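Local coordinates for protein arginyl-trna synthetase (PDB 1IQ0) that probably catalyses the ATP-dependent attachment of L-arginine to its cognate tRNA, as a monomeric class I aminoacyl-tRNA synthetase, at residues A[414-419]-A[436-441]; A[227-232]-A[407-412]; A[250-255]-A[308-313]. All coordinates share one frame; numbering follows the deposited sequence.

Contacts 1 and 2 form one continuous cluster, whereas contact 3 lies on the opposite side of the chain's centre from contact 1. Both contacts of the cluster use helix 405-423, their centres are 11 Å apart, and Leu439 CD1 of contact 1 comes within 3.5 Å of Ala229 O in contact 2. The centre of contact 3 is 36 Å from that of contact 2 and 45 Å from that of contact 1. Contact 2 is tied to the active-site 'HIGH' region through Val408, which touches its Val120. Contact 3 instead reaches the preceding strand 104-108, where Phe308 and Lys312 meet Glu108.

Contact 1 of 3, residues A[414-419]-A[436-441]; sequences RRARAI and MVALGA
The packing of Ala416 against Val437 and Ala438 is a small, buried apolar contact between consecutive helices, 405-423 and 430-448, which lie between strands 380-390 and 455-457 of the mixed sheet of the class I catalytic domain, a position consistent with the stem-contact region of this family. The two segments run antiparallel with a marked tilt and come very close, the CA atoms of Ala416 and Ala438 being 5.8 Å apart, an approach made possible by alanine on both sides. The methyl of Ala416 points at the opposing helix and settles over its backbone between the two partners, with Ala416 CB 4.1 Å from Ala438 N and 4.3 Å from Ala438 CB. Being purely dispersive, the contact leaves the charged groups to the flanks: Arg415 is bridged to Glu411 within its own helix, while Arg417 reaches across to Glu431 near the start of helix 430-448, a second tie between the pair. One turn earlier in helix 405-423, Ala412 and Thr413 also support Ala438. At Val437, CG1 stands anti to the backbone N (chi1 177°) and CG2 is turned off, so that Val437 CB and CG1 both lie 4.1 Å from Ala416 CB.

Contact 2 of 3, residues A[227-232]-A[407-412]; sequences MHALNA and EVLEEA
Apolar contacts join Leu409, on the first turns of helix 405-423, to Ala229, the last residue of helix 213-229, and to Leu230 just after it. The leucine is forked between them: Leu409 CD1 lies 4.0 Å from Ala229 CB, while the other branch, Leu409 CD2, meets Leu230 CD2 at 3.9 Å. The two leucine side chains cross obliquely, methyl against methyl. With CG set anti to the carbonyl carbon (chi1 -73°), Leu230 leads off the flank of its own turn; CD1 takes the extended position, and the other branch, CD2, is the one that turns to Leu409.

Backbone hydrogen bonds shape the end that Leu409 touches. Helix 213-229 finishes in a Schellman motif, in which Ala232 N bonds to Met227 O and Asn231 N to His228 O, with Asn231 at positive phi (61°). Asn231 ND2 then bonds to Gly585 O.

Further packing sets the contact in the catalytic domain. Leu230 also lies on Leu123 and Ile126 of helix 120-138, Leu409 on Ile442 of helix 430-448, and the neighbouring Val408 touches Val120 of the 'HIGH' region. With methyl groups alone meeting across the two segments, the join sets no direction and depends on shape, while the Schellman bonds fix the backbone that carries Leu230.

Contact 3 of 3, residues A[250-255]-A[308-313]; sequences QKALAL and FQFWKM
Segments 250-255 and 308-313 cross steeply, nearer to a right angle than to parallel, with the CA atoms of Ala252 and Phe310 closest at 7.3 Å. The first is helical throughout, as part of helix 248-256. The second holds the final turn of helix 301-312, and the chain leaves helical geometry at Met313, whose N still bonds back to Gln309 O.

Phe310 bridges the gap. Its CG stands anti to the carbonyl carbon (chi1 -82°), which sends the ring toward helix 248-256, where one side of it is received by residues a turn apart. Ala252 CB lies 4.2 Å from Phe310 CD1, while Leu255 CD2 comes to 3.8 Å from Phe310 CE1 and 4.0 Å from Phe310 CD1. Both aliphatic groups approach the ring at a slant. Leu255 delivers this methyl by holding CG anti to its backbone N (chi1 178°), and the contact thus rests on dispersion between a phenyl ring and two aliphatic groups.

Behind this surface, the end of helix 301-312 is tied to the sheet through a hydrogen bond from Gln309 NE2 to Thr349 OG1 and a salt bridge from Lys312 NZ to Glu108. Gln309 NE2 adds a weak hydrogen bond to Met313 SD (3.3 Å), and Lys312 lays its CE 3.5 Å above the plane of the Phe308 ring, toward the rim.

Helix 301-312 therefore faces two ways: Lys312 packs on strands 104-108 and 348-354 of the central sheet, and Phe310 holds the outlying helix 248-256. That helix also rests Ala252 on Ala307 and Leu316, and sends Lys251 to Glu317 O, so the segment following strand 236-239 is fastened to the Rossmann-type core through helix 301-312 and the loop after it.

Contact 1 of 3, residues A[414-419]-A[436-441]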
loop_
_atom_site.group_PDB
_atom_site.type_symbol
_atom_site.label_atom_id
_atom_site.label_comp_id
_atom_site.label_asym_id
_atom_site.label_seq_id
_atom_site.Cartn_x
_atom_site.Cartn_y
_atom_site.Cartn_z
ATOM N N ARG A 414 -1.142 15.816 -19.539
ATOM C CA ARG A 414 -1.009 16.969 -20.420
ATOM C C ARG A 414 0.330 17.635 -20.144
ATOM O O ARG A 414 1.135 17.853 -21.051
ATOM C CB ARG A 414 -2.125 17.972 -20.126
ATOM C CG ARG A 414 -2.205 19.153 -21.074
ATOM C CD ARG A 414 -3.105 18.823 -22.248
ATOM N NE ARG A 414 -4.362 18.214 -21.812
ATOM C CZ ARG A 414 -5.179 18.738 -20.900
ATOM N NH1 ARG A 414 -4.880 19.892 -20.315
ATOM N NH2 ARG A 414 -6.298 18.106 -20.568
ATOM N N ARG A 415 0.556 17.963 -18.875
ATOM C CA ARG A 415 1.785 18.621 -18.466
ATOM C C ARG A 415 3.015 17.742 -18.682
ATOM O O ARG A 415 4.073 18.238 -19.069
ATOM C CB ARG A 415 1.688 19.048 -17.003
ATOM C CG ARG A 415 0.463 19.895 -16.701
ATOM C CD ARG A 415 0.628 20.649 -15.397
ATOM N NE ARG A 415 -0.572 21.401 -15.037
ATOM C CZ ARG A 415 -0.570 22.469 -14.245
ATOM N NH1 ARG A 415 0.570 22.916 -13.737
ATOM N NH2 ARG A 415 -1.708 23.090 -13.950
ATOM N N ALA A 416 2.877 16.441 -18.438
ATOM C CA ALA A 416 3.992 15.521 -18.629
ATOM C C ALA A 416 4.392 15.512 -20.094
ATOM O O ALA A 416 5.577 15.472 -20.422
ATOM C CB ALA A 416 3.603 14.121 -18.202
ATOM N N ARG A 417 3.389 15.548 -20.965
ATOM C CA ARG A 417 3.597 15.542 -22.409
ATOM C C ARG A 417 4.486 16.715 -22.824
ATOM O O ARG A 417 5.415 16.556 -23.614
ATOM C CB ARG A 417 2.244 15.636 -23.125
ATOM C CG ARG A 417 2.249 15.193 -24.585
ATOM C CD ARG A 417 2.612 13.720 -24.706
ATOM N NE ARG A 417 2.219 13.137 -25.989
ATOM C CZ ARG A 417 2.695 13.511 -27.172
ATOM N NH1 ARG A 417 3.596 14.482 -27.257
ATOM N NH2 ARG A 417 2.272 12.906 -28.274
ATOM N N ALA A 418 4.200 17.894 -22.282
ATOM C CA ALA A 418 4.979 19.080 -22.605
ATOM C C ALA A 418 6.417 18.930 -22.120
ATOM O O ALA A 418 7.354 19.375 -22.783
ATOM C CB ALA A 418 4.339 20.316 -21.978
ATOM N N ILE A 419 6.587 18.299 -20.962
ATOM C CA ILE A 419 7.912 18.091 -20.391
ATOM C C ILE A 419 8.751 17.151 -21.255
ATOM O O ILE A 419 9.957 17.344 -21.402
ATOM C CB ILE A 419 7.817 17.504 -18.966
ATOM C CG1 ILE A 419 7.048 18.464 -18.056
ATOM C CG2 ILE A 419 9.213 17.277 -18.395
ATOM C CD1 ILE A 419 6.806 17.922 -16.659
ATOM N N MET A 436 3.655 7.400 -18.459
ATOM C CA MET A 436 4.475 6.857 -17.387
ATOM C C MET A 436 4.865 7.915 -16.375
ATOM O O MET A 436 4.830 7.668 -15.168
ATOM C CB MET A 436 5.736 6.206 -17.956
ATOM C CG MET A 436 5.455 4.951 -18.752
ATOM S SD MET A 436 6.939 3.998 -19.110
ATOM C CE MET A 436 6.229 2.658 -20.083
ATOM N N VAL A 437 5.241 9.092 -16.866
ATOM C CA VAL A 437 5.639 10.182 -15.986
ATOM C C VAL A 437 4.465 10.693 -15.149
ATOM O O VAL A 437 4.611 10.934 -13.949
ATOM C CB VAL A 437 6.247 11.346 -16.798
ATOM C CG1 VAL A 437 6.590 12.505 -15.885
ATOM C CG2 VAL A 437 7.496 10.859 -17.522
ATOM N N ALA A 438 3.303 10.856 -15.778
ATOM C CA ALA A 438 2.116 11.330 -15.070
ATOM C C ALA A 438 1.701 10.307 -14.009
ATOM O O ALA A 438 1.381 10.673 -12.879
ATOM C CB ALA A 438 0.972 11.559 -16.054
ATOM N N LEU A 439 1.715 9.029 -14.385
ATOM C CA LEU A 439 1.351 7.946 -13.474
ATOM C C LEU A 439 2.327 7.879 -12.303
ATOM O O LEU A 439 1.927 7.660 -11.154
ATOM C CB LEU A 439 1.354 6.599 -14.214
ATOM C CG LEU A 439 1.029 5.361 -13.369
ATOM C CD1 LEU A 439 -0.377 5.486 -12.794
ATOM C CD2 LEU A 439 1.147 4.110 -14.221
ATOM N N GLY A 440 3.611 8.065 -12.610
ATOM C CA GLY A 440 4.642 8.029 -11.586
ATOM C C GLY A 440 4.513 9.185 -10.614
ATOM O O GLY A 440 4.728 9.031 -9.409
ATOM N N ALA A 441 4.166 10.357 -11.138
ATOM C CA ALA A 441 4.002 11.535 -10.304
ATOM C C ALA A 441 2.847 11.309 -9.330
ATOM O O ALA A 441 2.961 11.576 -8.134
ATOM C CB ALA A 441 3.717 12.744 -11.175
#

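Contact 2 of 3, residues A[227-232]-A[407-412]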
loop_
_atom_site.group_PDB
_atom_site.type_symbol
_atom_site.label_atom_id
_atom_site.label_comp_id
_atom_site.label_asym_id
_atom_site.label_seq_id
_atom_site.Cartn_x
_atom_site.Cartn_y
_atom_site.Cartn_z
ATOM N N MET A 227 -9.418 2.761 -12.418
ATOM C CA MET A 227 -8.623 1.911 -11.533
ATOM C C MET A 227 -7.459 1.329 -12.328
ATOM O O MET A 227 -6.324 1.292 -11.858
ATOM C CB MET A 227 -9.482 0.769 -10.985
ATOM C CG MET A 227 -10.599 1.211 -10.048
ATOM S SD MET A 227 -11.764 -0.135 -9.694
ATOM C CE MET A 227 -13.286 0.821 -9.328
ATOM N N HIS A 228 -7.766 0.874 -13.540
ATOM C CA HIS A 228 -6.777 0.294 -14.436
ATOM C C HIS A 228 -5.707 1.322 -14.820
ATOM O O HIS A 228 -4.518 1.011 -14.829
ATOM C CB HIS A 228 -7.462 -0.226 -15.703
ATOM C CG HIS A 228 -6.518 -0.855 -16.679
ATOM N ND1 HIS A 228 -5.923 -2.081 -16.457
ATOM C CD2 HIS A 228 -6.031 -0.409 -17.862
ATOM C CE1 HIS A 228 -5.109 -2.359 -17.460
ATOM N NE2 HIS A 228 -5.156 -1.361 -18.325
ATOM N N ALA A 229 -6.129 2.546 -15.126
ATOM C CA ALA A 229 -5.187 3.595 -15.512
ATOM C C ALA A 229 -4.293 3.984 -14.344
ATOM O O ALA A 229 -3.226 4.555 -14.544
ATOM C CB ALA A 229 -5.937 4.823 -16.022
ATOM N N LEU A 230 -4.732 3.688 -13.122
ATOM C CA LEU A 230 -3.931 4.007 -11.947
ATOM C C LEU A 230 -2.966 2.869 -11.647
ATOM O O LEU A 230 -2.233 2.910 -10.669
ATOM C CB LEU A 230 -4.833 4.260 -10.739
ATOM C CG LEU A 230 -5.607 5.579 -10.762
ATOM C CD1 LEU A 230 -6.571 5.626 -9.582
ATOM C CD2 LEU A 230 -4.629 6.752 -10.706
ATOM N N ASN A 231 -2.982 1.859 -12.508
ATOM C CA ASN A 231 -2.125 0.681 -12.392
ATOM C C ASN A 231 -2.359 -0.112 -11.100
ATOM O O ASN A 231 -1.424 -0.618 -10.484
ATOM C CB ASN A 231 -0.648 1.085 -12.530
ATOM C CG ASN A 231 0.274 -0.121 -12.723
ATOM O OD1 ASN A 231 -0.092 -1.110 -13.368
ATOM N ND2 ASN A 231 1.481 -0.034 -12.172
ATOM N N ALA A 232 -3.626 -0.209 -10.706
ATOM C CA ALA A 232 -4.035 -0.957 -9.513
ATOM C C ALA A 232 -4.416 -2.371 -9.959
ATOM O O ALA A 232 -4.889 -2.560 -11.080
ATOM C CB ALA A 232 -5.233 -0.276 -8.860
ATOM N N GLU A 407 -9.842 13.491 -14.546
ATOM C CA GLU A 407 -9.387 14.815 -14.946
ATOM C C GLU A 407 -7.974 15.054 -14.432
ATOM O O GLU A 407 -7.148 15.613 -15.144
ATOM C CB GLU A 407 -10.323 15.898 -14.415
ATOM C CG GLU A 407 -11.705 15.858 -15.043
ATOM C CD GLU A 407 -12.646 16.879 -14.435
ATOM O OE1 GLU A 407 -12.383 18.094 -14.575
ATOM O OE2 GLU A 407 -13.646 16.460 -13.811
ATOM N N VAL A 408 -7.695 14.641 -13.198
ATOM C CA VAL A 408 -6.360 14.826 -12.655
ATOM C C VAL A 408 -5.388 14.041 -13.529
ATOM O O VAL A 408 -4.296 14.514 -13.826
ATOM C CB VAL A 408 -6.254 14.344 -11.192
ATOM C CG1 VAL A 408 -4.804 14.425 -10.722
ATOM C CG2 VAL A 408 -7.124 15.218 -10.289
ATOM N N LEU A 409 -5.800 12.852 -13.963
ATOM C CA LEU A 409 -4.956 12.035 -14.819
ATOM C C LEU A 409 -4.675 12.735 -16.145
ATOM O O LEU A 409 -3.521 12.823 -16.574
ATOM C CB LEU A 409 -5.608 10.677 -15.091
ATOM C CG LEU A 409 -5.596 9.656 -13.948
ATOM C CD1 LEU A 409 -6.350 8.399 -14.361
ATOM C CD2 LEU A 409 -4.158 9.318 -13.590
ATOM N N GLU A 410 -5.723 13.244 -16.793
ATOM C CA GLU A 410 -5.550 13.911 -18.078
ATOM C C GLU A 410 -4.708 15.174 -17.980
ATOM O O GLU A 410 -3.851 15.412 -18.820
ATOM C CB GLU A 410 -6.906 14.251 -18.705
ATOM C CG GLU A 410 -7.689 15.337 -17.988
ATOM C CD GLU A 410 -8.828 15.886 -18.833
ATOM O OE1 GLU A 410 -9.591 16.735 -18.327
ATOM O OE2 GLU A 410 -8.957 15.471 -20.007
ATOM N N GLU A 411 -4.956 15.984 -16.958
ATOM C CA GLU A 411 -4.213 17.221 -16.771
ATOM C C GLU A 411 -2.744 16.941 -16.443
ATOM O O GLU A 411 -1.860 17.672 -16.887
ATOM C CB GLU A 411 -4.861 18.053 -15.662
ATOM C CG GLU A 411 -4.138 19.363 -15.316
ATOM C CD GLU A 411 -3.944 20.284 -16.518
ATOM O OE1 GLU A 411 -4.669 20.124 -17.521
ATOM O OE2 GLU A 411 -3.072 21.179 -16.452
ATOM N N ALA A 412 -2.482 15.889 -15.669
ATOM C CA ALA A 412 -1.109 15.533 -15.322
ATOM C C ALA A 412 -0.405 14.975 -16.554
ATOM O O ALA A 412 0.788 15.211 -16.761
ATOM C CB ALA A 412 -1.094 14.502 -14.204
#

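Contact 3 of 3, residues A[250-255]-A[308-313]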
loop_
_atom_site.group_PDB
_atom_site.type_symbol
_atom_site.label_atom_id
_atom_site.label_comp_id
_atom_site.label_asym_id
_atom_site.label_seq_id
_atom_site.Cartn_x
_atom_site.Cartn_y
_atom_site.Cartn_z
ATOM N N GLN A 250 -27.179 -13.218 8.837
ATOM C CA GLN A 250 -27.873 -14.127 9.751
ATOM C C GLN A 250 -26.936 -15.159 10.363
ATOM O O GLN A 250 -27.048 -15.470 11.544
ATOM C CB GLN A 250 -29.023 -14.843 9.034
ATOM C CG GLN A 250 -30.176 -13.928 8.650
ATOM C CD GLN A 250 -30.749 -13.166 9.843
ATOM O OE1 GLN A 250 -31.178 -13.765 10.833
ATOM N NE2 GLN A 250 -30.762 -11.838 9.749
ATOM N N LYS A 251 -26.025 -15.694 9.556
ATOM C CA LYS A 251 -25.068 -16.683 10.036
ATOM C C LYS A 251 -24.159 -16.079 11.097
ATOM O O LYS A 251 -23.865 -16.723 12.106
ATOM C CB LYS A 251 -24.222 -17.224 8.876
ATOM C CG LYS A 251 -25.022 -18.035 7.860
ATOM C CD LYS A 251 -24.188 -18.432 6.634
ATOM C CE LYS A 251 -25.082 -19.082 5.564
ATOM N NZ LYS A 251 -24.337 -19.453 4.321
ATOM N N ALA A 252 -23.714 -14.842 10.871
ATOM C CA ALA A 252 -22.836 -14.173 11.826
ATOM C C ALA A 252 -23.615 -13.919 13.102
ATOM O O ALA A 252 -23.119 -14.169 14.200
ATOM C CB ALA A 252 -22.317 -12.841 11.249
ATOM N N LEU A 253 -24.837 -13.418 12.948
ATOM C CA LEU A 253 -25.705 -13.127 14.083
ATOM C C LEU A 253 -25.956 -14.385 14.920
ATOM O O LEU A 253 -25.879 -14.349 16.149
ATOM C CB LEU A 253 -27.032 -12.547 13.582
ATOM C CG LEU A 253 -27.315 -11.044 13.746
ATOM C CD1 LEU A 253 -26.044 -10.257 13.885
ATOM C CD2 LEU A 253 -28.134 -10.559 12.558
ATOM N N ALA A 254 -26.237 -15.501 14.254
ATOM C CA ALA A 254 -26.495 -16.755 14.958
ATOM C C ALA A 254 -25.250 -17.225 15.694
ATOM O O ALA A 254 -25.337 -17.742 16.801
ATOM C CB ALA A 254 -26.962 -17.832 13.976
ATOM N N LEU A 255 -24.086 -17.045 15.081
ATOM C CA LEU A 255 -22.845 -17.464 15.717
ATOM C C LEU A 255 -22.560 -16.586 16.940
ATOM O O LEU A 255 -22.185 -17.089 17.998
ATOM C CB LEU A 255 -21.692 -17.388 14.711
ATOM C CG LEU A 255 -20.286 -17.741 15.205
ATOM C CD1 LEU A 255 -20.267 -19.137 15.819
ATOM C CD2 LEU A 255 -19.316 -17.654 14.034
ATOM N N PHE A 308 -19.028 -9.925 7.203
ATOM C CA PHE A 308 -18.085 -9.897 6.093
ATOM C C PHE A 308 -16.674 -10.278 6.562
ATOM O O PHE A 308 -15.977 -11.038 5.895
ATOM C CB PHE A 308 -18.097 -8.497 5.459
ATOM C CG PHE A 308 -17.386 -8.411 4.131
ATOM C CD1 PHE A 308 -17.398 -9.481 3.243
ATOM C CD2 PHE A 308 -16.761 -7.225 3.741
ATOM C CE1 PHE A 308 -16.798 -9.368 1.982
ATOM C CE2 PHE A 308 -16.163 -7.105 2.487
ATOM C CZ PHE A 308 -16.183 -8.176 1.607
ATOM N N GLN A 309 -16.255 -9.745 7.705
ATOM C CA GLN A 309 -14.940 -10.069 8.257
ATOM C C GLN A 309 -14.856 -11.576 8.514
ATOM O O GLN A 309 -13.828 -12.196 8.265
ATOM C CB GLN A 309 -14.717 -9.330 9.579
ATOM C CG GLN A 309 -13.355 -9.567 10.227
ATOM C CD GLN A 309 -12.212 -8.960 9.424
ATOM O OE1 GLN A 309 -12.343 -7.869 8.870
ATOM N NE2 GLN A 309 -11.081 -9.660 9.374
ATOM N N PHE A 310 -15.940 -12.154 9.024
ATOM C CA PHE A 310 -15.980 -13.585 9.305
ATOM C C PHE A 310 -15.762 -14.415 8.040
ATOM O O PHE A 310 -15.060 -15.428 8.068
ATOM C CB PHE A 310 -17.319 -13.965 9.956
ATOM C CG PHE A 310 -17.374 -13.713 11.447
ATOM C CD1 PHE A 310 -18.466 -14.151 12.196
ATOM C CD2 PHE A 310 -16.340 -13.051 12.104
ATOM C CE1 PHE A 310 -18.531 -13.938 13.572
ATOM C CE2 PHE A 310 -16.397 -12.832 13.486
ATOM C CZ PHE A 310 -17.496 -13.279 14.222
ATOM N N TRP A 311 -16.359 -13.982 6.933
ATOM C CA TRP A 311 -16.213 -14.690 5.668
ATOM C C TRP A 311 -14.777 -14.576 5.172
ATOM O O TRP A 311 -14.196 -15.550 4.711
ATOM C CB TRP A 311 -17.159 -14.113 4.614
ATOM C CG TRP A 311 -16.887 -14.651 3.230
ATOM C CD1 TRP A 311 -17.297 -15.852 2.712
ATOM C CD2 TRP A 311 -16.085 -14.031 2.214
ATOM N NE1 TRP A 311 -16.794 -16.015 1.434
ATOM C CE2 TRP A 311 -16.049 -14.913 1.109
ATOM C CE3 TRP A 311 -15.391 -12.816 2.134
ATOM C CZ2 TRP A 311 -15.344 -14.618 -0.062
ATOM C CZ3 TRP A 311 -14.688 -12.520 0.969
ATOM C CH2 TRP A 311 -14.670 -13.417 -0.112
ATOM N N LYS A 312 -14.211 -13.378 5.269
ATOM C CA LYS A 312 -12.837 -13.142 4.826
ATOM C C LYS A 312 -11.858 -14.101 5.489
ATOM O O LYS A 312 -10.915 -14.572 4.849
ATOM C CB LYS A 312 -12.409 -11.705 5.142
ATOM C CG LYS A 312 -13.075 -10.625 4.292
ATOM C CD LYS A 312 -12.488 -9.252 4.621
ATOM C CE LYS A 312 -13.012 -8.158 3.695
ATOM N NZ LYS A 312 -12.465 -6.830 4.124
ATOM N N MET A 313 -12.082 -14.388 6.770
ATOM C CA MET A 313 -11.194 -15.281 7.504
ATOM C C MET A 313 -11.657 -16.741 7.545
ATOM O O MET A 313 -11.132 -17.537 8.316
ATOM C CB MET A 313 -10.961 -14.735 8.925
ATOM C CG MET A 313 -10.218 -13.380 8.920
ATOM S SD MET A 313 -10.020 -12.592 10.532
ATOM C CE MET A 313 -8.250 -12.039 10.443
#